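PDB 6UBL: DynF from Micromonospora chersina, which is of unknown function but forms a beta barrel holding palmitic acid, consistent with binding an elongated hydrophobic molecule in dynemicin biosynthesis. Local coordinates for residues I154-I158 / P170-Q174; A79-L85 / L109-R115; K99-N105 / V135-M141. All coordinates share one frame. Where two conformers were deposited one is given. Residue numbers count along the deposited sequence, not the author numbering.

In the fold
The three contacts are strand pairings within one curled sheet, the beta barrel that encloses the palmitic acid. Along the chain, interactions 2 and 3 alternate (79-85, 99-105, 109-115, 135-141), and interaction 1 follows both. Strands 100-104 and 108-115 each pair with both 81-92 and 129-141, filling the place between those long strands. Interactions 2 and 3, centres about 21 Å apart, touch where S110 and L85 meet V135, G136 and L104. Interaction 1, centred about 16 Å from interaction 3, is joined to it by a probable hydrogen bond between I154 O and V135 N (2.9 Å). All three pairings touch the palmitic acid and so help wall the cavity; interactions 1 and 2 also touch the second subunit.

Interaction 1: I154-I158 / P170-Q174; sequences IILTI and PGKGQ. With PLM (palmitic acid), chain C.
The extended segments 154-158 and 170-174 run antiparallel, their axes 4.7 Å apart at closest approach and 157° between directions, as the two arms of a beta hairpin in the barrel wall. L156 faces G173 as a non-hydrogen-bonded pair (CA-CA 4.4 Å); T157 and K172 form the hydrogen-bonded pair, with T157 N to K172 O at 2.8 Å and K172 N to T157 O at 3.0 Å. Q174 N hydrogen-bonds to I155 O at 2.7 Å, while one water joins I155 N and Q174 O, 2.9 Å from each. Glycine suits position 171: G171 CA lies 3.0 Å from T157 O, and a CB there would clash with that oxygen. T157 and K172 share the outward face. T157 (chi1 p) accepts a hydrogen bond at OG1 from Q174 NE2 at 2.9 Å; Q174 folds back with chi1 and chi2 both m, and Y176 of the second subunit packs on T157 and Q174. On the inward face, branched apolar side chains suit a cavity wall facing a fatty acid. L156 (m, t) brings CD1 to 3.2 Å from atom CA of palmitic acid, and I154 CD1 lies 3.8 Å from CG, its terminal carbon.

Interaction 2: A79-L85 / L109-R115; sequences AEVYTNL and LSAGQIR
A79 leads into the pairing, and E80 opens it with CA 3.4 Å from I114 O, a CA-H...O contact. The E80 carboxylate makes a long salt bridge, OE1 to R115 NH1 at 3.6 Å, backed by a water 2.6 Å from OE1 and 2.9 Å from NH1; a charged pair suits this partly exposed end, where both pack on Y194 of the second subunit. V81 and I114 follow as a hydrogen-bonded pair (V81 N to I114 O 3.1 Å, I114 N to V81 O 2.8 Å), their beta-branched side chains pointing inward, where I114 touches palmitic acid. Y82, opposite Q113 (CA-CA 4.3 Å), turns outward (chi1 m): CE1 lies 3.8 Å from Q113 NE2, which is hydrogen-bonded to Y194 OH of the second subunit, and the ring makes a cation-pi contact with R11. This is antiparallel barrel wall, the strand axes 4.4 Å apart at closest approach with 154° between directions. T83 pairs with G112 through bonds of 2.9 Å each way, T83 N to G112 O and G112 N to T83 O; with chi1 p, OG1 leans over G112, where a CB would be tight. N84, opposite A111, bonds back from ND2 to T83 O at 2.8 Å, and the small A111 methyl leaves room, CB 3.4 Å from ND2. L85 N reaches S110 O at 2.9 Å, while S110 OG is hydrogen-bonded to G136 N.

Interaction 3: K99-N105 / V135-M141; sequences KITVTLN and VGAIFDM. With PLM (palmitic acid), chain C.
This is an antiparallel strand pairing in the barrel wall near the tail end of the palmitic acid. The axes of strands 100-104 and 137-141 approach to 4.5 Å with 156° between directions. Two hydrogen-bonded pairs fix the register: T101 with D140 (T101 N to D140 O 3.1 Å, D140 N to T101 O 2.8 Å) and T103 with I138 (T103 N to I138 O 3.1 Å, I138 N to T103 O 2.8 Å). N105 N adds a bond to G136 O at 3.0 Å. Between these pairs, V102 and F139 point inward, V102 CG2 lying 3.7 Å from F139 CD2, and both meet palmitic acid atom CG, from V102 CG1 at 3.8 Å and F139 CZ at 3.6 Å; bulky apolar groups suit a lipid pocket. I100 CD1 meets M141 CE at 3.9 Å. T101, T103 and D140, polar and partly exposed, share the other face with I138, whose CD1 rests 3.8 Å from N105 CB. Strand 81-92 bonds to the far edge of 100-104, while 146-149 and 154-161 continue the sheet beyond 129-141.

Interaction 1: I154-I158 / P170-Q174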
loop_
_atom_site.group_PDB
_atom_site.type_symbol
_atom_site.label_atom_id
_atom_site.label_comp_id
_atom_site.label_asym_id
_atom_site.label_seq_id
_atom_site.Cartn_x
_atom_site.Cartn_y
_atom_site.Cartn_z
ATOM N N ILE A 154 -4.780 -1.862 -2.637
ATOM C CA ILE A 154 -4.399 -1.437 -3.978
ATOM C C ILE A 154 -4.486 0.083 -4.024
ATOM O O ILE A 154 -5.557 0.657 -3.792
ATOM C CB ILE A 154 -5.302 -2.083 -5.039
ATOM C CG1 ILE A 154 -5.184 -3.601 -4.991
ATOM C CG2 ILE A 154 -4.927 -1.548 -6.421
ATOM C CD1 ILE A 154 -6.334 -4.336 -5.651
ATOM N N ILE A 155 -3.363 0.728 -4.320
ATOM C CA ILE A 155 -3.273 2.180 -4.327
ATOM C C ILE A 155 -3.560 2.652 -5.749
ATOM O O ILE A 155 -2.813 2.332 -6.686
ATOM C CB ILE A 155 -1.886 2.642 -3.868
ATOM C CG1 ILE A 155 -1.580 2.150 -2.443
ATOM C CG2 ILE A 155 -1.765 4.158 -4.014
ATOM C CD1 ILE A 155 -2.601 2.484 -1.379
ATOM N N LEU A 156 -4.650 3.402 -5.921
ATOM C CA LEU A 156 -5.091 3.866 -7.235
ATOM C C LEU A 156 -5.006 5.385 -7.260
ATOM O O LEU A 156 -5.485 6.052 -6.339
ATOM C CB LEU A 156 -6.536 3.438 -7.493
ATOM C CG LEU A 156 -6.673 1.917 -7.456
ATOM C CD1 LEU A 156 -8.062 1.489 -7.060
ATOM C CD2 LEU A 156 -6.306 1.331 -8.816
ATOM N N THR A 157 -4.394 5.927 -8.297
ATOM C CA THR A 157 -4.060 7.339 -8.335
ATOM C C THR A 157 -4.551 7.981 -9.620
ATOM O O THR A 157 -4.591 7.357 -10.678
ATOM C CB THR A 157 -2.553 7.550 -8.180
ATOM O OG1 THR A 157 -1.852 6.866 -9.221
ATOM C CG2 THR A 157 -2.085 7.033 -6.824
ATOM N N ILE A 158 -4.950 9.242 -9.498
ATOM C CA ILE A 158 -5.254 10.097 -10.632
ATOM C C ILE A 158 -4.509 11.404 -10.402
ATOM O O ILE A 158 -4.744 12.086 -9.394
ATOM C CB ILE A 158 -6.760 10.368 -10.791
ATOM C CG1 ILE A 158 -7.546 9.072 -10.931
ATOM C CG2 ILE A 158 -6.979 11.271 -12.006
ATOM C CD1 ILE A 158 -9.052 9.280 -10.875
ATOM N N PRO A 170 -7.426 9.592 -16.826
ATOM C CA PRO A 170 -6.670 8.345 -16.685
ATOM C C PRO A 170 -6.038 8.244 -15.303
ATOM O O PRO A 170 -5.685 9.248 -14.671
ATOM C CB PRO A 170 -5.582 8.477 -17.755
ATOM C CG PRO A 170 -5.338 9.966 -17.836
ATOM C CD PRO A 170 -6.705 10.590 -17.642
ATOM N N GLY A 171 -5.894 7.002 -14.837
ATOM C CA GLY A 171 -5.288 6.715 -13.553
ATOM C C GLY A 171 -4.504 5.423 -13.604
ATOM O O GLY A 171 -4.490 4.720 -14.617
ATOM N N LYS A 172 -3.825 5.125 -12.498
ATOM C CA LYS A 172 -2.942 3.976 -12.415
ATOM C C LYS A 172 -3.082 3.299 -11.061
ATOM O O LYS A 172 -3.444 3.931 -10.068
ATOM C CB LYS A 172 -1.467 4.387 -12.586
ATOM C CG LYS A 172 -1.198 5.324 -13.751
ATOM C CD LYS A 172 0.289 5.588 -13.937
ATOM C CE LYS A 172 0.524 6.789 -14.843
ATOM N NZ LYS A 172 1.974 6.970 -15.158
ATOM N N GLY A 173 -2.776 2.007 -11.036
ATOM C CA GLY A 173 -2.570 1.294 -9.789
ATOM C C GLY A 173 -1.075 1.352 -9.528
ATOM O O GLY A 173 -0.270 1.094 -10.427
ATOM N N GLN A 174 -0.708 1.770 -8.322
ATOM C CA GLN A 174 0.697 1.921 -7.937
ATOM C C GLN A 174 1.154 0.613 -7.313
ATOM O O GLN A 174 1.008 0.374 -6.110
ATOM C CB GLN A 174 0.888 3.120 -7.022
ATOM C CG GLN A 174 0.427 4.407 -7.686
ATOM C CD GLN A 174 1.205 4.740 -8.951
ATOM O OE1 GLN A 174 2.329 4.266 -9.156
ATOM N NE2 GLN A 174 0.618 5.566 -9.805
HETATM C C1 PLM C . -14.607 11.546 -6.836
HETATM O O1 PLM C . -15.697 10.828 -6.904
HETATM O O2 PLM C . -14.601 12.750 -6.860
HETATM C C2 PLM C . -13.355 10.733 -6.752
HETATM C C3 PLM C . -13.223 9.626 -7.764
HETATM C C4 PLM C . -11.900 8.952 -7.560
HETATM C C5 PLM C . -11.870 7.512 -7.911
HETATM C C6 PLM C . -10.536 6.882 -7.591
HETATM C C7 PLM C . -10.092 5.960 -8.694
HETATM C C8 PLM C . -11.179 5.001 -9.112
HETATM C C9 PLM C . -11.609 4.055 -8.025
HETATM C CA PLM C . -10.857 2.753 -8.082
HETATM C CB PLM C . -11.388 1.847 -9.176
HETATM C CC PLM C . -11.414 0.409 -8.751
HETATM C CD PLM C . -10.376 -0.466 -9.399
HETATM C CE PLM C . -10.002 -1.615 -8.500
HETATM C CF PLM C . -9.387 -2.796 -9.186
HETATM C CG PLM C . -9.071 -3.890 -8.230
HETATM O O HOH W 1 -1.025 -1.015 -4.664
#

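Interaction 2: A79-L85 / L109-R115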
loop_
_atom_site.group_PDB
_atom_site.type_symbol
_atom_site.label_atom_id
_atom_site.label_comp_id
_atom_site.label_asym_id
_atom_site.label_seq_id
_atom_site.Cartn_x
_atom_site.Cartn_y
_atom_site.Cartn_z
ATOM N N ALA A 79 -8.756 23.759 -1.213
ATOM C CA ALA A 79 -9.764 22.738 -0.982
ATOM C C ALA A 79 -9.159 21.341 -0.931
ATOM O O ALA A 79 -8.333 20.959 -1.776
ATOM C CB ALA A 79 -10.823 22.779 -2.086
ATOM N N GLU A 80 -9.600 20.574 0.062
ATOM C CA GLU A 80 -9.323 19.155 0.138
ATOM C C GLU A 80 -10.655 18.430 0.241
ATOM O O GLU A 80 -11.606 18.939 0.844
ATOM C CB GLU A 80 -8.530 18.833 1.380
ATOM C CG GLU A 80 -7.154 19.432 1.422
ATOM C CD GLU A 80 -6.410 18.967 2.646
ATOM O OE1 GLU A 80 -6.034 17.783 2.674
ATOM O OE2 GLU A 80 -6.275 19.762 3.596
ATOM N N VAL A 81 -10.718 17.237 -0.345
ATOM C CA VAL A 81 -11.898 16.384 -0.293
ATOM C C VAL A 81 -11.446 14.983 0.089
ATOM O O VAL A 81 -10.498 14.449 -0.504
ATOM C CB VAL A 81 -12.647 16.376 -1.640
ATOM C CG1 VAL A 81 -13.758 15.336 -1.634
ATOM C CG2 VAL A 81 -13.215 17.762 -1.942
ATOM N N TYR A 82 -12.129 14.392 1.067
ATOM C CA TYR A 82 -11.901 13.018 1.490
ATOM C C TYR A 82 -12.966 12.132 0.862
ATOM O O TYR A 82 -14.120 12.536 0.720
ATOM C CB TYR A 82 -11.956 12.944 3.014
ATOM C CG TYR A 82 -10.763 13.663 3.596
ATOM C CD1 TYR A 82 -9.560 13.007 3.780
ATOM C CD2 TYR A 82 -10.825 15.023 3.879
ATOM C CE1 TYR A 82 -8.453 13.663 4.270
ATOM C CE2 TYR A 82 -9.723 15.697 4.370
ATOM C CZ TYR A 82 -8.541 15.002 4.568
ATOM O OH TYR A 82 -7.432 15.659 5.057
ATOM N N THR A 83 -12.573 10.936 0.458
ATOM C CA THR A 83 -13.445 10.062 -0.312
ATOM C C THR A 83 -13.476 8.681 0.322
ATOM O O THR A 83 -12.527 8.263 0.982
ATOM C CB THR A 83 -12.944 9.929 -1.757
ATOM O OG1 THR A 83 -11.631 9.363 -1.746
ATOM C CG2 THR A 83 -12.898 11.285 -2.455
ATOM N N ASN A 84 -14.592 7.982 0.138
ATOM C CA ASN A 84 -14.650 6.550 0.386
ATOM C C ASN A 84 -15.232 5.900 -0.864
ATOM O O ASN A 84 -16.217 6.392 -1.419
ATOM C CB ASN A 84 -15.579 6.140 1.540
ATOM C CG ASN A 84 -15.067 6.490 2.939
ATOM O OD1 ASN A 84 -15.813 6.331 3.911
ATOM N ND2 ASN A 84 -13.817 6.934 3.062
ATOM N N LEU A 85 -14.665 4.771 -1.273
ATOM C CA LEU A 85 -15.238 3.944 -2.329
ATOM C C LEU A 85 -16.212 2.994 -1.642
ATOM O O LEU A 85 -15.799 2.130 -0.867
ATOM C CB LEU A 85 -14.126 3.191 -3.054
ATOM C CG LEU A 85 -14.499 2.187 -4.130
ATOM C CD1 LEU A 85 -15.338 2.840 -5.208
ATOM C CD2 LEU A 85 -13.231 1.574 -4.724
ATOM N N LEU A 109 -12.529 -0.775 4.697
ATOM C CA LEU A 109 -12.918 0.554 4.236
ATOM C C LEU A 109 -11.934 1.004 3.154
ATOM O O LEU A 109 -10.745 1.218 3.435
ATOM C CB LEU A 109 -12.941 1.573 5.377
ATOM C CG LEU A 109 -13.263 2.980 4.843
ATOM C CD1 LEU A 109 -14.716 3.053 4.356
ATOM C CD2 LEU A 109 -12.990 4.072 5.863
ATOM N N SER A 110 -12.425 1.157 1.924
ATOM C CA SER A 110 -11.640 1.725 0.831
ATOM C C SER A 110 -11.806 3.240 0.858
ATOM O O SER A 110 -12.935 3.741 0.828
ATOM C CB SER A 110 -12.103 1.153 -0.509
ATOM O OG SER A 110 -11.805 -0.235 -0.604
ATOM N N ALA A 111 -10.691 3.964 0.960
ATOM C CA ALA A 111 -10.727 5.385 1.278
ATOM C C ALA A 111 -9.587 6.116 0.586
ATOM O O ALA A 111 -8.525 5.548 0.326
ATOM C CB ALA A 111 -10.679 5.602 2.792
ATOM N N GLY A 112 -9.807 7.399 0.328
ATOM C CA GLY A 112 -8.839 8.191 -0.390
ATOM C C GLY A 112 -9.038 9.667 -0.140
ATOM O O GLY A 112 -9.797 10.078 0.742
ATOM N N GLN A 113 -8.321 10.467 -0.921
ATOM C CA GLN A 113 -8.386 11.909 -0.757
ATOM C C GLN A 113 -7.937 12.605 -2.032
ATOM O O GLN A 113 -7.315 12.007 -2.920
ATOM C CB GLN A 113 -7.572 12.380 0.442
ATOM C CG GLN A 113 -6.096 12.055 0.359
ATOM C CD GLN A 113 -5.408 12.292 1.676
ATOM O OE1 GLN A 113 -4.969 11.352 2.340
ATOM N NE2 GLN A 113 -5.328 13.553 2.074
ATOM N N ILE A 114 -8.282 13.890 -2.108
ATOM C CA ILE A 114 -7.913 14.766 -3.214
ATOM C C ILE A 114 -7.334 16.032 -2.600
ATOM O O ILE A 114 -8.010 16.699 -1.803
ATOM C CB ILE A 114 -9.133 15.108 -4.084
ATOM C CG1 ILE A 114 -9.825 13.839 -4.582
ATOM C CG2 ILE A 114 -8.708 15.972 -5.264
ATOM C CD1 ILE A 114 -11.120 14.093 -5.335
ATOM N N ARG A 115 -6.085 16.343 -2.935
ATOM C CA ARG A 115 -5.437 17.525 -2.392
ATOM C C ARG A 115 -4.272 17.945 -3.275
ATOM O O ARG A 115 -3.772 17.174 -4.094
ATOM C CB ARG A 115 -4.980 17.319 -0.941
ATOM C CG ARG A 115 -3.894 16.239 -0.708
ATOM C CD ARG A 115 -3.080 16.605 0.536
ATOM N NE ARG A 115 -2.309 17.802 0.220
ATOM C CZ ARG A 115 -2.107 18.846 1.023
ATOM N NH1 ARG A 115 -2.609 18.877 2.250
ATOM N NH2 ARG A 115 -1.398 19.880 0.581
HETATM O O HOH W 2 -3.939 17.262 4.192
HETATM O O HOH W 3 -7.028 15.689 1.269
HETATM O O HOH W 4 -3.990 20.574 4.606
HETATM O O HOH W 5 -15.359 0.757 1.511
#

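Interaction 3: K99-N105 / V135-M141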
loop_
_atom_site.group_PDB
_atom_site.type_symbol
_atom_site.label_atom_id
_atom_site.label_comp_id
_atom_site.label_asym_id
_atom_site.label_seq_id
_atom_site.Cartn_x
_atom_site.Cartn_y
_atom_site.Cartn_z
ATOM N N LYS A 99 -14.581 -15.410 -16.658
ATOM C CA LYS A 99 -15.152 -14.107 -16.336
ATOM C C LYS A 99 -14.778 -13.725 -14.910
ATOM O O LYS A 99 -15.047 -14.478 -13.966
ATOM C CB LYS A 99 -16.676 -14.167 -16.480
ATOM C CG LYS A 99 -17.411 -12.859 -16.250
ATOM C CD LYS A 99 -18.905 -13.028 -16.525
ATOM C CE LYS A 99 -19.478 -11.796 -17.225
ATOM N NZ LYS A 99 -20.414 -12.139 -18.341
ATOM N N ILE A 100 -14.176 -12.548 -14.756
ATOM C CA ILE A 100 -13.704 -12.053 -13.471
ATOM C C ILE A 100 -14.581 -10.870 -13.076
ATOM O O ILE A 100 -14.770 -9.930 -13.868
ATOM C CB ILE A 100 -12.226 -11.629 -13.548
ATOM C CG1 ILE A 100 -11.364 -12.795 -14.063
ATOM C CG2 ILE A 100 -11.727 -11.149 -12.186
ATOM C CD1 ILE A 100 -9.935 -12.403 -14.416
ATOM N N THR A 101 -15.122 -10.916 -11.857
ATOM C CA THR A 101 -15.944 -9.839 -11.324
ATOM C C THR A 101 -15.261 -9.266 -10.095
ATOM O O THR A 101 -14.918 -10.012 -9.168
ATOM C CB THR A 101 -17.351 -10.353 -10.975
ATOM O OG1 THR A 101 -17.966 -10.892 -12.137
ATOM C CG2 THR A 101 -18.209 -9.211 -10.432
ATOM N N VAL A 102 -15.057 -7.950 -10.099
ATOM C CA VAL A 102 -14.348 -7.257 -9.034
ATOM C C VAL A 102 -15.336 -6.393 -8.269
ATOM O O VAL A 102 -16.037 -5.565 -8.858
ATOM C CB VAL A 102 -13.177 -6.431 -9.587
ATOM C CG1 VAL A 102 -12.375 -5.833 -8.449
ATOM C CG2 VAL A 102 -12.281 -7.289 -10.470
ATOM N N THR A 103 -15.395 -6.603 -6.955
ATOM C CA THR A 103 -16.260 -5.859 -6.052
ATOM C C THR A 103 -15.434 -5.476 -4.831
ATOM O O THR A 103 -14.247 -5.798 -4.739
ATOM C CB THR A 103 -17.463 -6.715 -5.661
ATOM O OG1 THR A 103 -17.004 -7.926 -5.060
ATOM C CG2 THR A 103 -18.308 -7.058 -6.893
ATOM N N LEU A 104 -16.053 -4.783 -3.883
ATOM C CA LEU A 104 -15.350 -4.424 -2.662
ATOM C C LEU A 104 -15.403 -5.532 -1.616
ATOM O O LEU A 104 -16.403 -6.239 -1.466
ATOM C CB LEU A 104 -15.947 -3.156 -2.045
ATOM C CG LEU A 104 -15.861 -1.892 -2.890
ATOM C CD1 LEU A 104 -16.501 -0.751 -2.095
ATOM C CD2 LEU A 104 -14.443 -1.556 -3.278
ATOM N N ASN A 105 -14.317 -5.646 -0.864
ATOM C CA ASN A 105 -14.285 -6.507 0.312
ATOM C C ASN A 105 -15.055 -5.819 1.435
ATOM O O ASN A 105 -14.645 -4.740 1.879
ATOM C CB ASN A 105 -12.841 -6.721 0.740
ATOM C CG ASN A 105 -12.706 -7.709 1.882
ATOM O OD1 ASN A 105 -13.658 -7.965 2.618
ATOM N ND2 ASN A 105 -11.505 -8.256 2.048
ATOM N N VAL A 135 -7.682 0.578 -1.824
ATOM C CA VAL A 135 -8.835 -0.281 -2.066
ATOM C C VAL A 135 -8.601 -1.699 -1.576
ATOM O O VAL A 135 -7.575 -2.315 -1.882
ATOM C CB VAL A 135 -9.210 -0.290 -3.558
ATOM C CG1 VAL A 135 -10.346 -1.263 -3.839
ATOM C CG2 VAL A 135 -9.587 1.110 -4.011
ATOM N N GLY A 136 -9.594 -2.231 -0.868
ATOM C CA GLY A 136 -9.683 -3.659 -0.568
ATOM C C GLY A 136 -10.725 -4.305 -1.459
ATOM O O GLY A 136 -11.914 -3.993 -1.353
ATOM N N ALA A 137 -10.297 -5.198 -2.346
ATOM C CA ALA A 137 -11.164 -5.750 -3.374
ATOM C C ALA A 137 -11.344 -7.254 -3.229
ATOM O O ALA A 137 -10.593 -7.935 -2.528
ATOM C CB ALA A 137 -10.602 -5.443 -4.771
ATOM N N ILE A 138 -12.360 -7.760 -3.934
ATOM C CA ILE A 138 -12.591 -9.188 -4.109
ATOM C C ILE A 138 -12.596 -9.464 -5.604
ATOM O O ILE A 138 -13.328 -8.804 -6.353
ATOM C CB ILE A 138 -13.952 -9.613 -3.528
ATOM C CG1 ILE A 138 -14.050 -9.232 -2.044
ATOM C CG2 ILE A 138 -14.165 -11.116 -3.732
ATOM C CD1 ILE A 138 -13.128 -10.022 -1.176
ATOM N N PHE A 139 -11.849 -10.483 -6.030
ATOM C CA PHE A 139 -11.787 -10.890 -7.437
ATOM C C PHE A 139 -12.460 -12.257 -7.533
ATOM O O PHE A 139 -11.886 -13.262 -7.106
ATOM C CB PHE A 139 -10.329 -10.988 -7.920
ATOM C CG PHE A 139 -9.559 -9.693 -7.861
ATOM C CD1 PHE A 139 -9.029 -9.250 -6.658
ATOM C CD2 PHE A 139 -9.338 -8.943 -9.005
ATOM C CE1 PHE A 139 -8.312 -8.068 -6.592
ATOM C CE2 PHE A 139 -8.619 -7.753 -8.942
ATOM C CZ PHE A 139 -8.108 -7.320 -7.735
ATOM N N ASP A 140 -13.680 -12.291 -8.074
ATOM C CA ASP A 140 -14.430 -13.535 -8.215
ATOM C C ASP A 140 -14.058 -14.178 -9.549
ATOM O O ASP A 140 -14.284 -13.591 -10.611
ATOM C CB ASP A 140 -15.927 -13.222 -8.159
ATOM C CG ASP A 140 -16.801 -14.461 -7.962
ATOM O OD1 ASP A 140 -16.267 -15.580 -7.823
ATOM O OD2 ASP A 140 -18.037 -14.288 -7.941
ATOM N N MET A 141 -13.494 -15.383 -9.489
ATOM C CA MET A 141 -13.017 -16.119 -10.662
ATOM C C MET A 141 -13.690 -17.486 -10.660
ATOM O O MET A 141 -13.059 -18.511 -10.379
ATOM C CB MET A 141 -11.490 -16.230 -10.651
ATOM C CG MET A 141 -10.749 -14.893 -10.596
ATOM S SD MET A 141 -8.975 -15.044 -10.954
ATOM C CE MET A 141 -8.423 -13.336 -10.924
HETATM C C1 PLM C . -14.607 11.546 -6.836
HETATM O O1 PLM C . -15.697 10.828 -6.904
HETATM O O2 PLM C . -14.601 12.750 -6.860
HETATM C C2 PLM C . -13.355 10.733 -6.752
HETATM C C3 PLM C . -13.223 9.626 -7.764
HETATM C C4 PLM C . -11.900 8.952 -7.560
HETATM C C5 PLM C . -11.870 7.512 -7.911
HETATM C C6 PLM C . -10.536 6.882 -7.591
HETATM C C7 PLM C . -10.092 5.960 -8.694
HETATM C C8 PLM C . -11.179 5.001 -9.112
HETATM C C9 PLM C . -11.609 4.055 -8.025
HETATM C CA PLM C . -10.857 2.753 -8.082
HETATM C CB PLM C . -11.388 1.847 -9.176
HETATM C CC PLM C . -11.414 0.409 -8.751
HETATM C CD PLM C . -10.376 -0.466 -9.399
HETATM C CE PLM C . -10.002 -1.615 -8.500
HETATM C CF PLM C . -9.387 -2.796 -9.186
HETATM C CG PLM C . -9.071 -3.890 -8.230
HETATM O O HOH W 6 -9.654 -7.253 0.034
#